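Local coordinates for protein superoxide dismutase [Fe] (Methanothermobacter thermautotrophicus, PDB 1MA1) that destroys superoxide radicals, converting them to hydrogen peroxide and oxygen with one iron ion bound per subunit of a homotetramer, at residues A[162-167]-A[192-197]; A[100-105]-A[196-201]. One frame throughout, in Å; residues are numbered along the deposited sequence.

Contact 1: residues A[162-167]-A[192-197]. With FE (Fe (III) ion), chain G.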
loop_
_atom_site.group_PDB
_atom_site.type_symbol
_atom_site.label_atom_id
_atom_site.label_comp_id
_atom_site.label_asym_id
_atom_site.label_seq_id
_atom_site.Cartn_x
_atom_site.Cartn_y
_atom_site.Cartn_z
ATOM N N ILE A 162 -2.449 14.233 -15.737
ATOM C CA ILE A 162 -3.572 14.698 -14.922
ATOM C C ILE A 162 -4.481 15.661 -15.689
ATOM O O ILE A 162 -4.017 16.624 -16.297
ATOM C CB ILE A 162 -3.084 15.401 -13.630
ATOM C CG1 ILE A 162 -2.237 14.452 -12.789
ATOM C CG2 ILE A 162 -4.278 15.860 -12.807
ATOM C CD1 ILE A 162 -1.643 15.118 -11.569
ATOM N N LEU A 163 -5.778 15.399 -15.646
ATOM C CA LEU A 163 -6.760 16.320 -16.209
ATOM C C LEU A 163 -7.536 17.073 -15.132
ATOM O O LEU A 163 -7.655 18.302 -15.175
ATOM C CB LEU A 163 -7.740 15.557 -17.100
ATOM C CG LEU A 163 -7.115 14.915 -18.329
ATOM C CD1 LEU A 163 -8.162 14.179 -19.133
ATOM C CD2 LEU A 163 -6.441 16.006 -19.149
ATOM N N LEU A 164 -8.063 16.321 -14.169
ATOM C CA LEU A 164 -8.936 16.856 -13.132
ATOM C C LEU A 164 -8.568 16.174 -11.822
ATOM O O LEU A 164 -8.302 14.968 -11.800
ATOM C CB LEU A 164 -10.393 16.524 -13.451
ATOM C CG LEU A 164 -11.500 17.468 -12.986
ATOM C CD1 LEU A 164 -12.733 16.619 -12.713
ATOM C CD2 LEU A 164 -11.105 18.234 -11.750
ATOM N N VAL A 165 -8.581 16.926 -10.730
ATOM C CA VAL A 165 -8.117 16.406 -9.460
ATOM C C VAL A 165 -9.009 16.906 -8.323
ATOM O O VAL A 165 -9.386 18.077 -8.282
ATOM C CB VAL A 165 -6.632 16.837 -9.236
ATOM C CG1 VAL A 165 -6.396 17.233 -7.809
ATOM C CG2 VAL A 165 -5.697 15.699 -9.611
ATOM N N LEU A 166 -9.351 16.020 -7.402
ATOM C CA LEU A 166 -10.137 16.406 -6.236
ATOM C C LEU A 166 -9.534 15.863 -4.926
ATOM O O LEU A 166 -9.541 14.653 -4.693
ATOM C CB LEU A 166 -11.573 15.888 -6.409
ATOM C CG LEU A 166 -12.479 16.010 -5.196
ATOM C CD1 LEU A 166 -12.487 17.455 -4.714
ATOM C CD2 LEU A 166 -13.867 15.513 -5.557
ATOM N N ASP A 167 -9.007 16.753 -4.082
ATOM C CA ASP A 167 -8.377 16.326 -2.835
ATOM C C ASP A 167 -9.473 15.834 -1.898
ATOM O O ASP A 167 -10.517 16.468 -1.757
ATOM C CB ASP A 167 -7.576 17.482 -2.195
ATOM C CG ASP A 167 -6.717 17.028 -1.005
ATOM O OD1 ASP A 167 -6.812 15.838 -0.659
ATOM O OD2 ASP A 167 -5.958 17.845 -0.399
ATOM N N VAL A 192 -15.431 23.742 -9.871
ATOM C CA VAL A 192 -14.573 23.155 -10.897
ATOM C C VAL A 192 -14.320 24.161 -12.022
ATOM O O VAL A 192 -15.255 24.727 -12.583
ATOM C CB VAL A 192 -15.208 21.878 -11.530
ATOM C CG1 VAL A 192 -14.179 21.134 -12.395
ATOM C CG2 VAL A 192 -15.723 20.983 -10.445
ATOM N N ASN A 193 -13.053 24.367 -12.357
ATOM C CA ASN A 193 -12.688 25.181 -13.511
ATOM C C ASN A 193 -12.550 24.318 -14.773
ATOM O O ASN A 193 -11.470 23.803 -15.082
ATOM C CB ASN A 193 -11.368 25.908 -13.236
ATOM C CG ASN A 193 -11.015 26.921 -14.318
ATOM O OD1 ASN A 193 -11.488 26.832 -15.447
ATOM N ND2 ASN A 193 -10.161 27.874 -13.977
ATOM N N TRP A 194 -13.645 24.167 -15.513
ATOM C CA TRP A 194 -13.620 23.322 -16.701
ATOM C C TRP A 194 -12.741 23.889 -17.822
ATOM O O TRP A 194 -12.210 23.134 -18.637
ATOM C CB TRP A 194 -15.045 23.075 -17.217
ATOM C CG TRP A 194 -15.843 22.179 -16.321
ATOM C CD1 TRP A 194 -16.973 22.507 -15.616
ATOM C CD2 TRP A 194 -15.540 20.820 -15.977
ATOM N NE1 TRP A 194 -17.380 21.444 -14.853
ATOM C CE2 TRP A 194 -16.524 20.394 -15.052
ATOM C CE3 TRP A 194 -14.532 19.922 -16.358
ATOM C CZ2 TRP A 194 -16.525 19.105 -14.494
ATOM C CZ3 TRP A 194 -14.531 18.637 -15.802
ATOM C CH2 TRP A 194 -15.526 18.247 -14.879
ATOM N N LYS A 195 -12.578 25.205 -17.865
ATOM C CA LYS A 195 -11.697 25.801 -18.855
ATOM C C LYS A 195 -10.330 25.146 -18.747
ATOM O O LYS A 195 -9.767 24.715 -19.750
ATOM C CB LYS A 195 -11.556 27.315 -18.635
ATOM C CG LYS A 195 -12.871 28.089 -18.514
ATOM C CD LYS A 195 -13.794 27.839 -19.704
ATOM C CE LYS A 195 -13.177 28.281 -21.029
ATOM N NZ LYS A 195 -14.108 28.001 -22.181
ATOM N N GLU A 196 -9.814 25.068 -17.521
ATOM C CA GLU A 196 -8.462 24.575 -17.267
ATOM C C GLU A 196 -8.360 23.097 -17.608
ATOM O O GLU A 196 -7.391 22.653 -18.235
ATOM C CB GLU A 196 -8.081 24.789 -15.795
ATOM C CG GLU A 196 -6.725 24.228 -15.383
ATOM C CD GLU A 196 -5.590 24.761 -16.237
ATOM O OE1 GLU A 196 -5.691 25.929 -16.685
ATOM O OE2 GLU A 196 -4.596 24.029 -16.452
ATOM N N VAL A 197 -9.365 22.331 -17.194
ATOM C CA VAL A 197 -9.375 20.899 -17.469
ATOM C C VAL A 197 -9.453 20.669 -18.970
ATOM O O VAL A 197 -8.729 19.848 -19.516
ATOM C CB VAL A 197 -10.574 20.183 -16.799
ATOM C CG1 VAL A 197 -10.484 18.702 -17.049
ATOM C CG2 VAL A 197 -10.594 20.445 -15.317
HETATM FE FE FE G . -4.411 18.299 0.650
HETATM O O HOH W 1 -3.574 16.579 0.538
#

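Contact 2: residues A[100-105]-A[196-201]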
loop_
_atom_site.group_PDB
_atom_site.type_symbol
_atom_site.label_atom_id
_atom_site.label_comp_id
_atom_site.label_asym_id
_atom_site.label_seq_id
_atom_site.Cartn_x
_atom_site.Cartn_y
_atom_site.Cartn_z
ATOM N N GLY A 100 -16.816 21.192 -25.616
ATOM C CA GLY A 100 -15.744 20.843 -26.519
ATOM C C GLY A 100 -15.407 19.368 -26.429
ATOM O O GLY A 100 -16.254 18.554 -26.044
ATOM N N LYS A 101 -14.172 19.013 -26.782
ATOM C CA LYS A 101 -13.795 17.610 -26.876
ATOM C C LYS A 101 -13.999 16.890 -25.553
ATOM O O LYS A 101 -14.488 15.769 -25.533
ATOM C CB LYS A 101 -12.345 17.454 -27.323
ATOM C CG LYS A 101 -12.117 17.795 -28.784
ATOM C CD LYS A 101 -10.681 17.491 -29.188
ATOM C CE LYS A 101 -10.404 17.853 -30.639
ATOM N NZ LYS A 101 -8.969 17.598 -31.014
ATOM N N LEU A 102 -13.630 17.536 -24.452
ATOM C CA LEU A 102 -13.759 16.931 -23.142
ATOM C C LEU A 102 -15.202 16.503 -22.934
ATOM O O LEU A 102 -15.477 15.383 -22.509
ATOM C CB LEU A 102 -13.338 17.920 -22.060
ATOM C CG LEU A 102 -13.411 17.338 -20.654
ATOM C CD1 LEU A 102 -12.532 16.115 -20.574
ATOM C CD2 LEU A 102 -12.980 18.381 -19.645
ATOM N N ALA A 103 -16.126 17.400 -23.248
ATOM C CA ALA A 103 -17.552 17.083 -23.196
ATOM C C ALA A 103 -17.876 15.849 -24.024
ATOM O O ALA A 103 -18.588 14.958 -23.569
ATOM C CB ALA A 103 -18.364 18.272 -23.690
ATOM N N GLU A 104 -17.348 15.802 -25.246
ATOM C CA GLU A 104 -17.599 14.665 -26.128
ATOM C C GLU A 104 -17.035 13.362 -25.576
ATOM O O GLU A 104 -17.695 12.330 -25.646
ATOM C CB GLU A 104 -17.028 14.922 -27.518
ATOM C CG GLU A 104 -17.563 16.173 -28.159
ATOM C CD GLU A 104 -16.948 16.462 -29.519
ATOM O OE1 GLU A 104 -15.720 16.709 -29.622
ATOM O OE2 GLU A 104 -17.716 16.443 -30.498
ATOM N N TYR A 105 -15.824 13.403 -25.028
ATOM C CA TYR A 105 -15.232 12.213 -24.433
ATOM C C TYR A 105 -15.954 11.753 -23.185
ATOM O O TYR A 105 -16.108 10.558 -22.975
ATOM C CB TYR A 105 -13.764 12.432 -24.113
ATOM C CG TYR A 105 -12.855 12.100 -25.265
ATOM C CD1 TYR A 105 -12.588 13.026 -26.261
ATOM C CD2 TYR A 105 -12.279 10.837 -25.372
ATOM C CE1 TYR A 105 -11.759 12.702 -27.345
ATOM C CE2 TYR A 105 -11.459 10.504 -26.445
ATOM C CZ TYR A 105 -11.202 11.441 -27.425
ATOM O OH TYR A 105 -10.376 11.119 -28.471
ATOM N N GLU A 196 -9.814 25.068 -17.521
ATOM C CA GLU A 196 -8.462 24.575 -17.267
ATOM C C GLU A 196 -8.360 23.097 -17.608
ATOM O O GLU A 196 -7.391 22.653 -18.235
ATOM C CB GLU A 196 -8.081 24.789 -15.795
ATOM C CG GLU A 196 -6.725 24.228 -15.383
ATOM C CD GLU A 196 -5.590 24.761 -16.237
ATOM O OE1 GLU A 196 -5.691 25.929 -16.685
ATOM O OE2 GLU A 196 -4.596 24.029 -16.452
ATOM N N VAL A 197 -9.365 22.331 -17.194
ATOM C CA VAL A 197 -9.375 20.899 -17.469
ATOM C C VAL A 197 -9.453 20.669 -18.970
ATOM O O VAL A 197 -8.729 19.848 -19.516
ATOM C CB VAL A 197 -10.574 20.183 -16.799
ATOM C CG1 VAL A 197 -10.484 18.702 -17.049
ATOM C CG2 VAL A 197 -10.594 20.445 -15.317
ATOM N N GLU A 198 -10.337 21.406 -19.632
ATOM C CA GLU A 198 -10.400 21.412 -21.085
ATOM C C GLU A 198 -9.059 21.690 -21.734
ATOM O O GLU A 198 -8.666 20.991 -22.655
ATOM C CB GLU A 198 -11.427 22.443 -21.557
ATOM C CG GLU A 198 -12.875 21.961 -21.488
ATOM C CD GLU A 198 -13.883 23.096 -21.551
ATOM O OE1 GLU A 198 -13.643 24.092 -22.276
ATOM O OE2 GLU A 198 -14.927 22.993 -20.884
ATOM N N LYS A 199 -8.352 22.703 -21.249
ATOM C CA LYS A 199 -7.051 23.037 -21.791
ATOM C C LYS A 199 -6.076 21.883 -21.597
ATOM O O LYS A 199 -5.437 21.442 -22.548
ATOM C CB LYS A 199 -6.509 24.285 -21.118
ATOM C CG LYS A 199 -5.164 24.736 -21.661
ATOM C CD LYS A 199 -4.656 25.975 -20.914
ATOM C CE LYS A 199 -3.253 26.379 -21.352
ATOM N NZ LYS A 199 -2.801 27.644 -20.675
ATOM N N ARG A 200 -5.972 21.380 -20.373
ATOM C CA ARG A 200 -5.134 20.216 -20.092
ATOM C C ARG A 200 -5.410 19.060 -21.051
ATOM O O ARG A 200 -4.494 18.385 -21.516
ATOM C CB ARG A 200 -5.362 19.730 -18.657
ATOM C CG ARG A 200 -5.043 20.762 -17.583
ATOM C CD ARG A 200 -5.437 20.273 -16.209
ATOM N NE ARG A 200 -5.044 21.220 -15.179
ATOM C CZ ARG A 200 -5.320 21.070 -13.890
ATOM N NH1 ARG A 200 -5.990 20.000 -13.490
ATOM N NH2 ARG A 200 -4.941 21.983 -13.006
ATOM N N PHE A 201 -6.680 18.830 -21.342
ATOM C CA PHE A 201 -7.070 17.664 -22.110
ATOM C C PHE A 201 -6.613 17.828 -23.542
ATOM O O PHE A 201 -6.320 16.850 -24.219
ATOM C CB PHE A 201 -8.597 17.487 -22.057
ATOM C CG PHE A 201 -9.095 16.272 -22.797
ATOM C CD1 PHE A 201 -8.481 15.029 -22.628
ATOM C CD2 PHE A 201 -10.182 16.360 -23.660
ATOM C CE1 PHE A 201 -8.959 13.883 -23.321
ATOM C CE2 PHE A 201 -10.660 15.227 -24.348
ATOM C CZ PHE A 201 -10.047 13.991 -24.175
#

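Contact 1: residues A[162-167]-A[192-197]
L164 meets three residues of 192-197: V192, W194 and V197. Its first torsion sets CG anti to the backbone N (chi1 -150°), and from CB the chain runs to CG, 3.9 Å from CG2 of V197. The two methyls diverge: CD1 reaches CH2 of W194 at 3.9 Å, meeting the indole obliquely, and CD2 comes within 4.3 Å of CG1 of V192. V192 CG1 also covers one face of the indole over its centre; the indole NE1 donates to the carbonyl of G96. L163 and L164 both face L135 of strand 131-138, which fits a classic beta bulge, on a strand outermost in this chain's antiparallel sheet of the C-terminal domain. At the bulge, L163 offers mainly its backbone: O stands 3.4 Å from CG1 of V197. An alanine in place of V197 would lose both gamma methyls and would probably loosen the seat of helix 194-202 against L163 and L164. N193 caps that helix, its OD1 accepting from E196 N at 3.2 Å, the donor above the carbonyl plane. D167 takes no part in this packing: the strand carries it on to the iron, which its OD2 binds at 1.9 Å alongside H33, H81, H171 and a water.

Contact 2: residues A[100-105]-A[196-201]
Helices 100-105 and 196-201 cross almost at right angles, with 86° between their directions and 9.0 Å between their axes at closest approach. The tight part centres on F201, which extends from its helix with CG anti to the backbone N and directs the CD2-CE2-CZ side of its ring into the first helix. CZ at the ring's edge points at one face of Y105, 3.4 Å from CD1 of Y105 and offset toward the rim. With centroids 5.0 Å apart and planes at 80°, this is a T-shaped pair in which F201 gives the edge and Y105 the face. L102 approaches F201 from another direction: CD1 sits over the phenyl face, 4.3 Å from its centroid and 26° off the normal, a CH-pi contact. The other methyl, CD2, turns to V197 and lies 3.6 Å from its CG1, so the leucine fork touches two successive turns of the second helix. Both helices belong to the alpha/beta C-terminal domain of iron/manganese superoxide dismutases, and L144 of strand 143-150 touches both Y105 and F201, placing the aromatic pair beside the sheet. Packing thins toward G100 and K101, which are exposed. K101 touches F201 with its backbone C, 3.9 Å from CE2 of F201, and with CB, while the extended chain beyond leads away. The salt bridge between E196 and R200 lies on the far side of the second helix. E198 touches L102 through its CG, 4.0 Å from CD2 of L102, and its OE2 accepts from the backbone N of S99, where the helix dipole would probably favour a negative charge.

Both contacts use helix 194-202, and V197 serves both. Contact 1 is buried, its centre about 8 Å from that of the chain, and sets the helix against a strand with aliphatic groups and one indole. Contact 2, its centre about 17 Å from that of the chain, is only partly buried: it joins helix to helix through a T-shaped ring pair and a CH-pi contact, with charged residues toward solvent. The contact centres lie about 10 Å apart and the two touch directly. R200 NH1 probably donates to L163 O at 2.9 Å, W194 CE3 packs on L102 CD2, and L163 CD2 on F201 CA. Of the four iron-binding residues only D167 lies in these segments, on 162-167, away from the touching residues.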